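Local coordinates for protein aspartokinase (Clostridium acetobutylicum, PDB 3TVI) that probably phosphorylates the beta-carboxyl group of L-aspartate with ATP, the first step toward threonine, methionine and lysine, and carries lysine-binding ACT regulatory domains, at residues K3-K8 and L203-T208; R33-P38 and N164-P169; I259-K264 and T274-D279. One frame throughout, in Å; residues are numbered along the deposited sequence.

Contact 1: K3-K8 and L203-T208; sequences KIVVTK and LYENWT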
loop_
_atom_site.group_PDB
_atom_site.type_symbol
_atom_site.label_atom_id
_atom_site.label_comp_id
_atom_site.label_asym_id
_atom_site.label_seq_id
_atom_site.Cartn_x
_atom_site.Cartn_y
_atom_site.Cartn_z
ATOM N N LYS B 3 7.839 27.364 -38.470
ATOM C CA LYS B 3 7.433 26.245 -37.617
ATOM C C LYS B 3 6.701 25.137 -38.414
ATOM O O LYS B 3 6.034 25.409 -39.418
ATOM C CB LYS B 3 6.571 26.746 -36.440
ATOM N N ILE B 4 6.867 23.893 -37.956
ATOM C CA ILE B 4 6.226 22.710 -38.539
ATOM C C ILE B 4 5.249 22.112 -37.519
ATOM O O ILE B 4 5.657 21.370 -36.621
ATOM C CB ILE B 4 7.267 21.624 -38.910
ATOM C CG1 ILE B 4 8.223 22.121 -39.990
ATOM C CG2 ILE B 4 6.582 20.356 -39.385
ATOM C CD1 ILE B 4 9.214 23.153 -39.492
ATOM N N VAL B 5 3.969 22.455 -37.644
ATOM C CA VAL B 5 2.928 21.874 -36.804
ATOM C C VAL B 5 2.329 20.690 -37.529
ATOM O O VAL B 5 2.210 20.706 -38.741
ATOM C CB VAL B 5 1.791 22.865 -36.522
ATOM C CG1 VAL B 5 0.814 22.263 -35.522
ATOM C CG2 VAL B 5 2.335 24.186 -36.009
ATOM N N VAL B 6 1.936 19.679 -36.777
ATOM C CA VAL B 6 1.325 18.473 -37.310
ATOM C C VAL B 6 -0.007 18.303 -36.612
ATOM O O VAL B 6 -0.073 18.391 -35.383
ATOM C CB VAL B 6 2.179 17.252 -36.957
ATOM C CG1 VAL B 6 1.448 15.951 -37.268
ATOM C CG2 VAL B 6 3.514 17.331 -37.672
ATOM N N THR B 7 -1.059 18.032 -37.370
ATOM C CA THR B 7 -2.402 18.034 -36.812
ATOM C C THR B 7 -3.050 16.673 -36.905
ATOM O O THR B 7 -2.886 15.988 -37.908
ATOM C CB THR B 7 -3.278 19.009 -37.588
ATOM O OG1 THR B 7 -3.348 18.581 -38.948
ATOM C CG2 THR B 7 -2.685 20.405 -37.538
ATOM N N LYS B 8 -3.782 16.279 -35.862
ATOM C CA LYS B 8 -4.656 15.116 -35.943
ATOM C C LYS B 8 -6.068 15.526 -35.622
ATOM O O LYS B 8 -6.283 16.342 -34.734
ATOM C CB LYS B 8 -4.270 14.002 -34.964
ATOM C CG LYS B 8 -5.514 13.225 -34.508
ATOM C CD LYS B 8 -5.261 11.905 -33.816
ATOM C CE LYS B 8 -6.591 11.209 -33.522
ATOM N NZ LYS B 8 -7.511 12.054 -32.714
ATOM N N LEU B 203 5.311 21.210 -32.953
ATOM C CA LEU B 203 4.082 21.094 -32.200
ATOM C C LEU B 203 3.298 19.939 -32.775
ATOM O O LEU B 203 3.369 19.671 -33.964
ATOM C CB LEU B 203 3.264 22.380 -32.334
ATOM C CG LEU B 203 1.912 22.471 -31.613
ATOM C CD1 LEU B 203 2.080 22.339 -30.110
ATOM C CD2 LEU B 203 1.238 23.790 -31.942
ATOM N N TYR B 204 2.563 19.246 -31.927
ATOM C CA TYR B 204 1.614 18.259 -32.390
ATOM C C TYR B 204 0.264 18.674 -31.815
ATOM O O TYR B 204 0.003 18.493 -30.632
ATOM C CB TYR B 204 2.063 16.853 -31.970
ATOM C CG TYR B 204 1.007 15.759 -32.025
ATOM C CD1 TYR B 204 0.059 15.706 -33.041
ATOM C CD2 TYR B 204 0.977 14.762 -31.055
ATOM C CE1 TYR B 204 -0.892 14.698 -33.081
ATOM C CE2 TYR B 204 0.035 13.754 -31.082
ATOM C CZ TYR B 204 -0.894 13.723 -32.098
ATOM O OH TYR B 204 -1.829 12.714 -32.110
ATOM N N GLU B 205 -0.563 19.291 -32.655
ATOM C CA GLU B 205 -1.896 19.707 -32.247
ATOM C C GLU B 205 -2.768 18.491 -32.316
ATOM O O GLU B 205 -2.730 17.787 -33.312
ATOM C CB GLU B 205 -2.453 20.779 -33.178
ATOM C CG GLU B 205 -1.863 22.154 -32.943
ATOM C CD GLU B 205 -2.304 23.181 -33.965
ATOM O OE1 GLU B 205 -3.125 22.850 -34.847
ATOM O OE2 GLU B 205 -1.823 24.333 -33.882
ATOM N N ASN B 206 -3.548 18.249 -31.272
ATOM C CA ASN B 206 -4.431 17.101 -31.231
ATOM C C ASN B 206 -5.881 17.562 -31.116
ATOM O O ASN B 206 -6.376 17.833 -30.019
ATOM C CB ASN B 206 -4.033 16.218 -30.067
ATOM C CG ASN B 206 -4.617 14.835 -30.153
ATOM O OD1 ASN B 206 -5.750 14.607 -29.749
ATOM N ND2 ASN B 206 -3.825 13.890 -30.643
ATOM N N TRP B 207 -6.557 17.647 -32.262
ATOM C CA TRP B 207 -7.871 18.275 -32.341
ATOM C C TRP B 207 -8.992 17.362 -31.971
ATOM O O TRP B 207 -9.171 16.307 -32.568
ATOM C CB TRP B 207 -8.097 18.826 -33.728
ATOM C CG TRP B 207 -7.239 20.017 -33.997
ATOM C CD1 TRP B 207 -5.938 20.041 -34.469
ATOM C CD2 TRP B 207 -7.593 21.409 -33.786
ATOM N NE1 TRP B 207 -5.481 21.328 -34.569
ATOM C CE2 TRP B 207 -6.424 22.194 -34.171
ATOM C CE3 TRP B 207 -8.718 22.062 -33.327
ATOM C CZ2 TRP B 207 -6.416 23.568 -34.109
ATOM C CZ3 TRP B 207 -8.699 23.454 -33.258
ATOM C CH2 TRP B 207 -7.575 24.188 -33.648
ATOM N N THR B 208 -9.780 17.801 -30.991
ATOM C CA THR B 208 -10.811 16.985 -30.356
ATOM C C THR B 208 -12.075 17.820 -30.207
ATOM O O THR B 208 -12.222 18.825 -30.895
ATOM C CB THR B 208 -10.330 16.525 -28.972
ATOM O OG1 THR B 208 -10.603 17.545 -28.002
ATOM C CG2 THR B 208 -8.830 16.246 -29.004
#
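Side chains of residues 3-8 and 203-208 leave two parallel strands in matched rows, Val5, Thr7, Leu203 and Glu205 on one face of the sheet and Val6, Lys8, Tyr204 and Asn206 on the other. On the first face Val5 and Leu203 lie side by side and point the same way, with Val5 CG1 and Leu203 CG each anti to its own backbone N, so that Val5 CG1 rests 3.9 Å from Leu203 CD2. The same methyl is crossed obliquely by the extended chain of Glu205, whose CD comes within 3.6 Å of Val5 CG1. Glu205 OE1 then passes alongside Thr7 CG2 and accepts a hydrogen bond of 2.8 Å from Trp207 NE1. Glu205 OE1 lies close to the indole plane, while Trp207 NE1 approaches from above the plane of the carboxylate. Arg33 of the neighbouring strand forms a salt bridge with the same oxygen, a pairing that would be expected to keep the buried acid ionised.

On the second face the Tyr204 ring runs alongside Lys8 and presents its edge, CE1 standing 3.9 Å from Lys8 CB. The lysine stays extended until a final bend at chi4 (-56°), and its NZ forms a salt bridge with Asp189 of helix 187-199. Asn206 ND2 also donates to Asp189 OD1, so one carboxylate oxygen gathers both polar ends.

Between these rows the backbones pair in regular parallel register: Glu205 N donates to Val6 O nearly along the C=O axis (2.9 Å), and Lys8 O receives Trp207 N at 2.8 Å. Adjacent parallel strands from distant parts of the chain, carrying Lys8 and Thr208 of the predicted ATP site near their C-terminal ends, are characteristic of the central sheet of the amino acid kinase fold.

Contact 2: R33-P38 and N164-P169; sequences RKYIIP and NKAVIP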
loop_
_atom_site.group_PDB
_atom_site.type_symbol
_atom_site.label_atom_id
_atom_site.label_comp_id
_atom_site.label_asym_id
_atom_site.label_seq_id
_atom_site.Cartn_x
_atom_site.Cartn_y
_atom_site.Cartn_z
ATOM N N ARG B 33 0.408 24.400 -40.397
ATOM C CA ARG B 33 -0.268 23.116 -40.256
ATOM C C ARG B 33 -0.046 22.297 -41.516
ATOM O O ARG B 33 -0.931 22.156 -42.355
ATOM C CB ARG B 33 -1.753 23.307 -39.938
ATOM C CG ARG B 33 -1.957 23.742 -38.497
ATOM C CD ARG B 33 -3.347 24.283 -38.216
ATOM N NE ARG B 33 -3.456 24.708 -36.814
ATOM C CZ ARG B 33 -4.134 25.770 -36.375
ATOM N NH1 ARG B 33 -4.783 26.586 -37.201
ATOM N NH2 ARG B 33 -4.141 26.041 -35.085
ATOM N N LYS B 34 1.162 21.751 -41.619
ATOM C CA LYS B 34 1.613 21.057 -42.817
ATOM C C LYS B 34 1.098 19.609 -42.913
ATOM O O LYS B 34 0.720 19.160 -43.990
ATOM C CB LYS B 34 3.148 21.108 -42.883
ATOM C CG LYS B 34 3.694 22.533 -43.000
ATOM C CD LYS B 34 5.175 22.584 -43.353
ATOM C CE LYS B 34 5.447 23.338 -44.666
ATOM N NZ LYS B 34 4.989 24.766 -44.725
ATOM N N TYR B 35 1.053 18.888 -41.793
ATOM C CA TYR B 35 0.719 17.454 -41.818
ATOM C C TYR B 35 -0.554 17.090 -41.050
ATOM O O TYR B 35 -0.766 17.547 -39.937
ATOM C CB TYR B 35 1.937 16.653 -41.357
ATOM C CG TYR B 35 3.131 17.065 -42.168
ATOM C CD1 TYR B 35 3.139 16.881 -43.541
ATOM C CD2 TYR B 35 4.212 17.711 -41.587
ATOM C CE1 TYR B 35 4.209 17.294 -44.314
ATOM C CE2 TYR B 35 5.292 18.130 -42.351
ATOM C CZ TYR B 35 5.278 17.920 -43.714
ATOM O OH TYR B 35 6.326 18.328 -44.488
ATOM N N ILE B 36 -1.395 16.269 -41.674
ATOM C CA ILE B 36 -2.752 16.014 -41.203
ATOM C C ILE B 36 -3.025 14.520 -41.049
ATOM O O ILE B 36 -2.870 13.753 -42.002
ATOM C CB ILE B 36 -3.796 16.584 -42.188
ATOM C CG1 ILE B 36 -3.644 18.104 -42.322
ATOM C CG2 ILE B 36 -5.212 16.244 -41.733
ATOM C CD1 ILE B 36 -2.517 18.541 -43.235
ATOM N N ILE B 37 -3.453 14.116 -39.857
ATOM C CA ILE B 37 -3.725 12.720 -39.576
ATOM C C ILE B 37 -5.185 12.561 -39.161
ATOM O O ILE B 37 -5.585 13.097 -38.129
ATOM C CB ILE B 37 -2.820 12.209 -38.452
ATOM C CG1 ILE B 37 -1.359 12.203 -38.904
ATOM C CG2 ILE B 37 -3.232 10.806 -38.043
ATOM C CD1 ILE B 37 -0.755 13.574 -39.133
ATOM N N PRO B 38 -5.993 11.838 -39.967
ATOM C CA PRO B 38 -7.420 11.660 -39.695
ATOM C C PRO B 38 -7.798 10.346 -39.037
ATOM O O PRO B 38 -7.178 9.317 -39.292
ATOM C CB PRO B 38 -8.026 11.675 -41.093
ATOM C CG PRO B 38 -6.989 11.005 -41.918
ATOM C CD PRO B 38 -5.657 11.390 -41.330
ATOM N N ASN B 164 5.270 19.659 -48.944
ATOM C CA ASN B 164 4.837 20.922 -48.362
ATOM C C ASN B 164 3.651 20.677 -47.418
ATOM O O ASN B 164 3.679 21.046 -46.250
ATOM C CB ASN B 164 4.455 21.896 -49.483
ATOM C CG ASN B 164 4.262 23.324 -49.000
ATOM O OD1 ASN B 164 4.217 23.594 -47.795
ATOM N ND2 ASN B 164 4.147 24.254 -49.949
ATOM N N LYS B 165 2.622 20.024 -47.940
ATOM C CA LYS B 165 1.418 19.708 -47.184
ATOM C C LYS B 165 1.048 18.263 -47.506
ATOM O O LYS B 165 0.970 17.899 -48.680
ATOM C CB LYS B 165 0.284 20.670 -47.579
ATOM C CG LYS B 165 -0.915 20.670 -46.637
ATOM C CD LYS B 165 -2.156 21.326 -47.237
ATOM C CE LYS B 165 -2.174 22.839 -47.056
ATOM N NZ LYS B 165 -3.450 23.443 -47.551
ATOM N N ALA B 166 0.829 17.444 -46.482
ATOM C CA ALA B 166 0.573 16.026 -46.697
ATOM C C ALA B 166 -0.436 15.446 -45.708
ATOM O O ALA B 166 -0.333 15.689 -44.503
ATOM C CB ALA B 166 1.880 15.256 -46.623
ATOM N N VAL B 167 -1.410 14.685 -46.222
ATOM C CA VAL B 167 -2.319 13.904 -45.372
ATOM C C VAL B 167 -1.737 12.517 -45.215
ATOM O O VAL B 167 -1.185 11.970 -46.165
ATOM C CB VAL B 167 -3.723 13.722 -45.975
ATOM C CG1 VAL B 167 -4.555 12.797 -45.097
ATOM C CG2 VAL B 167 -4.428 15.058 -46.161
ATOM N N ILE B 168 -1.867 11.961 -44.013
ATOM C CA ILE B 168 -1.340 10.636 -43.688
ATOM C C ILE B 168 -2.363 9.918 -42.833
ATOM O O ILE B 168 -2.567 10.308 -41.681
ATOM C CB ILE B 168 -0.040 10.712 -42.863
ATOM C CG1 ILE B 168 0.934 11.713 -43.488
ATOM C CG2 ILE B 168 0.579 9.330 -42.752
ATOM C CD1 ILE B 168 2.212 11.899 -42.705
ATOM N N PRO B 169 -2.995 8.859 -43.376
ATOM C CA PRO B 169 -4.095 8.220 -42.663
ATOM C C PRO B 169 -3.573 7.589 -41.391
ATOM O O PRO B 169 -2.362 7.426 -41.238
ATOM C CB PRO B 169 -4.603 7.177 -43.653
ATOM C CG PRO B 169 -3.396 6.805 -44.433
ATOM C CD PRO B 169 -2.512 8.025 -44.487
#
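Three backbone hydrogen bonds join residues 33-38 to 164-169, alternating in direction as parallel pairing requires. Ala166 N donates to Lys34 O at 3.0 Å, in the plane of the carbonyl. Ala166 O in turn accepts from Ile36 N, also in plane, so both polar backbone atoms of the alanine are satisfied by the one strand. Ile36 is gripped the same way, since its O takes Ile168 N at 2.9 Å with a nearly straight N-H...O angle of 165°. CA-H groups add to these acceptors: Lys165 CA approaches Lys34 O, and Tyr35 CA approaches Ala166 O.

At the start of the pair the satisfaction is looser. Lys34, bent at chi3 and chi4, lays its aliphatic chain along Asn164 O and ends in a weak hydrogen bond of 3.4 Å from NZ to Asn164 OD1. Lys165 turns its own ammonium to the carbonyl of Leu128. The Tyr35 hydroxyl is hydrogen-bonded to Cys163 O, which helps fix the ring; its CD1 stands 3.7 Å from Ala166 CB, which sits at the ring edge, while Lys34 CB covers the centre of one face. At the far end Pro38 brings no N-H, and its CD packs 3.3 Å from Ile168 O.

Ile36 and Val167 turn to the other face, where both touch Leu124 of helix 109-127, while Tyr35 and Ile168 lie against helix 187-199. A parallel strand pair with helices on both faces is characteristic of the three-layer alpha-beta-alpha sandwich of the amino acid kinase family.

Contact 3: I259-K264 and T274-D279; sequences IPINIK and TLILSD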
loop_
_atom_site.group_PDB
_atom_site.type_symbol
_atom_site.label_atom_id
_atom_site.label_comp_id
_atom_site.label_asym_id
_atom_site.label_seq_id
_atom_site.Cartn_x
_atom_site.Cartn_y
_atom_site.Cartn_z
ATOM N N ILE B 259 8.691 17.136 -27.966
ATOM C CA ILE B 259 7.635 17.682 -28.825
ATOM C C ILE B 259 6.365 17.979 -28.034
ATOM O O ILE B 259 5.740 17.073 -27.490
ATOM C CB ILE B 259 7.317 16.732 -29.991
ATOM C CG1 ILE B 259 8.596 16.429 -30.783
ATOM C CG2 ILE B 259 6.263 17.343 -30.901
ATOM C CD1 ILE B 259 8.359 16.014 -32.222
ATOM N N PRO B 260 5.981 19.257 -27.952
ATOM C CA PRO B 260 4.808 19.560 -27.162
ATOM C C PRO B 260 3.525 19.216 -27.909
ATOM O O PRO B 260 3.443 19.404 -29.120
ATOM C CB PRO B 260 4.925 21.060 -26.935
ATOM C CG PRO B 260 5.680 21.561 -28.102
ATOM C CD PRO B 260 6.605 20.462 -28.510
ATOM N N ILE B 261 2.547 18.694 -27.179
ATOM C CA ILE B 261 1.224 18.428 -27.699
ATOM C C ILE B 261 0.268 19.490 -27.193
ATOM O O ILE B 261 0.260 19.801 -26.004
ATOM C CB ILE B 261 0.696 17.092 -27.184
ATOM C CG1 ILE B 261 1.634 15.964 -27.586
ATOM C CG2 ILE B 261 -0.705 16.838 -27.706
ATOM C CD1 ILE B 261 1.159 14.607 -27.121
ATOM N N ASN B 262 -0.551 20.030 -28.087
ATOM C CA ASN B 262 -1.599 20.965 -27.705
ATOM C C ASN B 262 -2.968 20.334 -27.944
ATOM O O ASN B 262 -3.368 20.141 -29.093
ATOM C CB ASN B 262 -1.458 22.256 -28.512
ATOM C CG ASN B 262 -2.506 23.296 -28.155
ATOM O OD1 ASN B 262 -3.524 22.982 -27.536
ATOM N ND2 ASN B 262 -2.269 24.544 -28.565
ATOM N N ILE B 263 -3.681 20.004 -26.866
ATOM C CA ILE B 263 -5.053 19.513 -26.994
ATOM C C ILE B 263 -5.943 20.700 -27.319
ATOM O O ILE B 263 -5.970 21.672 -26.577
ATOM C CB ILE B 263 -5.559 18.807 -25.729
ATOM C CG1 ILE B 263 -5.207 17.323 -25.767
ATOM C CG2 ILE B 263 -7.071 18.889 -25.647
ATOM C CD1 ILE B 263 -3.732 17.040 -25.899
ATOM N N LYS B 264 -6.663 20.613 -28.434
ATOM C CA LYS B 264 -7.449 21.735 -28.940
ATOM C C LYS B 264 -8.855 21.289 -29.360
ATOM O O LYS B 264 -9.111 20.093 -29.544
ATOM C CB LYS B 264 -6.697 22.390 -30.102
ATOM C CG LYS B 264 -6.568 23.897 -29.963
ATOM C CD LYS B 264 -5.208 24.398 -30.418
ATOM C CE LYS B 264 -4.982 25.859 -30.046
ATOM N NZ LYS B 264 -6.064 26.752 -30.544
ATOM N N THR B 274 -4.804 22.915 -23.465
ATOM C CA THR B 274 -3.841 22.524 -22.483
ATOM C C THR B 274 -2.666 22.067 -23.326
ATOM O O THR B 274 -2.847 21.597 -24.452
ATOM C CB THR B 274 -4.378 21.429 -21.562
ATOM O OG1 THR B 274 -4.655 20.258 -22.326
ATOM C CG2 THR B 274 -5.651 21.918 -20.883
ATOM N N LEU B 275 -1.466 22.240 -22.791
ATOM C CA LEU B 275 -0.250 22.117 -23.569
ATOM C C LEU B 275 0.673 21.105 -22.883
ATOM O O LEU B 275 1.409 21.444 -21.956
ATOM C CB LEU B 275 0.394 23.506 -23.685
ATOM C CG LEU B 275 1.436 23.763 -24.770
ATOM C CD1 LEU B 275 0.985 23.194 -26.106
ATOM C CD2 LEU B 275 1.714 25.251 -24.891
ATOM N N ILE B 276 0.620 19.858 -23.338
ATOM C CA ILE B 276 1.287 18.761 -22.646
ATOM C C ILE B 276 2.775 18.783 -22.965
ATOM O O ILE B 276 3.185 18.418 -24.065
ATOM C CB ILE B 276 0.694 17.395 -23.030
ATOM C CG1 ILE B 276 -0.828 17.384 -22.801
ATOM C CG2 ILE B 276 1.377 16.288 -22.241
ATOM C CD1 ILE B 276 -1.573 16.255 -23.490
ATOM N N LEU B 277 3.571 19.213 -21.985
ATOM C CA LEU B 277 5.019 19.421 -22.143
ATOM C C LEU B 277 5.830 18.218 -21.674
ATOM O O LEU B 277 5.270 17.212 -21.245
ATOM C CB LEU B 277 5.446 20.657 -21.346
ATOM C CG LEU B 277 5.145 22.046 -21.918
ATOM C CD1 LEU B 277 4.435 21.991 -23.262
ATOM C CD2 LEU B 277 4.349 22.858 -20.898
ATOM N N SER B 278 7.152 18.325 -21.775
ATOM C CA SER B 278 8.055 17.314 -21.231
ATOM C C SER B 278 8.318 17.617 -19.770
ATOM O O SER B 278 8.150 18.752 -19.331
ATOM C CB SER B 278 9.378 17.287 -21.998
ATOM O OG SER B 278 9.951 15.995 -21.942
ATOM N N ASP B 279 8.739 16.600 -19.023
ATOM C CA ASP B 279 9.047 16.779 -17.600
ATOM C C ASP B 279 10.145 17.828 -17.387
ATOM O O ASP B 279 9.940 18.800 -16.656
ATOM C CB ASP B 279 9.425 15.442 -16.941
ATOM C CG ASP B 279 8.237 14.486 -16.826
ATOM O OD1 ASP B 279 8.440 13.267 -17.031
ATOM O OD2 ASP B 279 7.107 14.948 -16.533
#
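Ile261 O is the best-held polar atom here, gripped by one hydrogen bond and one CA-H contact. Ile276 N donates to it at 2.7 Å, nearly along the C=O axis although the N-H...O angle is only 141°, and Leu275 CA adds a C-H...O approach of 3.4 Å. The return bond from Ile261 N to Ile276 O is longer, 3.2 Å, but straighter at 169°, its donor standing above the carbonyl plane. Together they make Ile261 and Ile276 an antiparallel hydrogen-bonded pair, flanked by the non-hydrogen-bonded pair Asn262 and Leu275. The two strands are the arms of a beta hairpin within the central sheet; the first arm runs beside strand 203-208 and the second next to strand 229-231.

On the face that carries Ile261, Ile263 and Ile276 the isoleucines pack together. Ile261 CB faces Ile276 CB, and Ile263 crosses Ile276 obliquely so that their CD1 methyls meet tip to tip. Ile276 also packs against Tyr232 and Leu235 of helix 232-240. On the opposite face Leu275, its CG anti to the backbone N (chi1 -162°), swings CD1 over to 3.6 Å from Asn262 CB. Farther along the hairpin, Leu277 CD1 lies 3.8 Å from the ring carbon Pro260 CB.

How the contacts relate
All three contacts belong to one mixed sheet and follow one another across it. Contact 2 joins strands 166-167 and 33-38, contact 1 joins 5-9 and 203-208, and contact 3 adds the hairpin of 261-265 and 274-277. Strand 33-38 borders 5-9, and 203-208 borders 261-265, so the centre of contact 1 lies about 9 Å from that of contact 2 and about 10 Å from that of contact 3, while the outer two are about 19 Å apart. Along the chain, contact 2 is nested within the loop closed by contact 1, and contact 3 follows both. Contact 1 thus occupies the middle, where the predicted ATP-binding residues Lys8 and Thr208 lie.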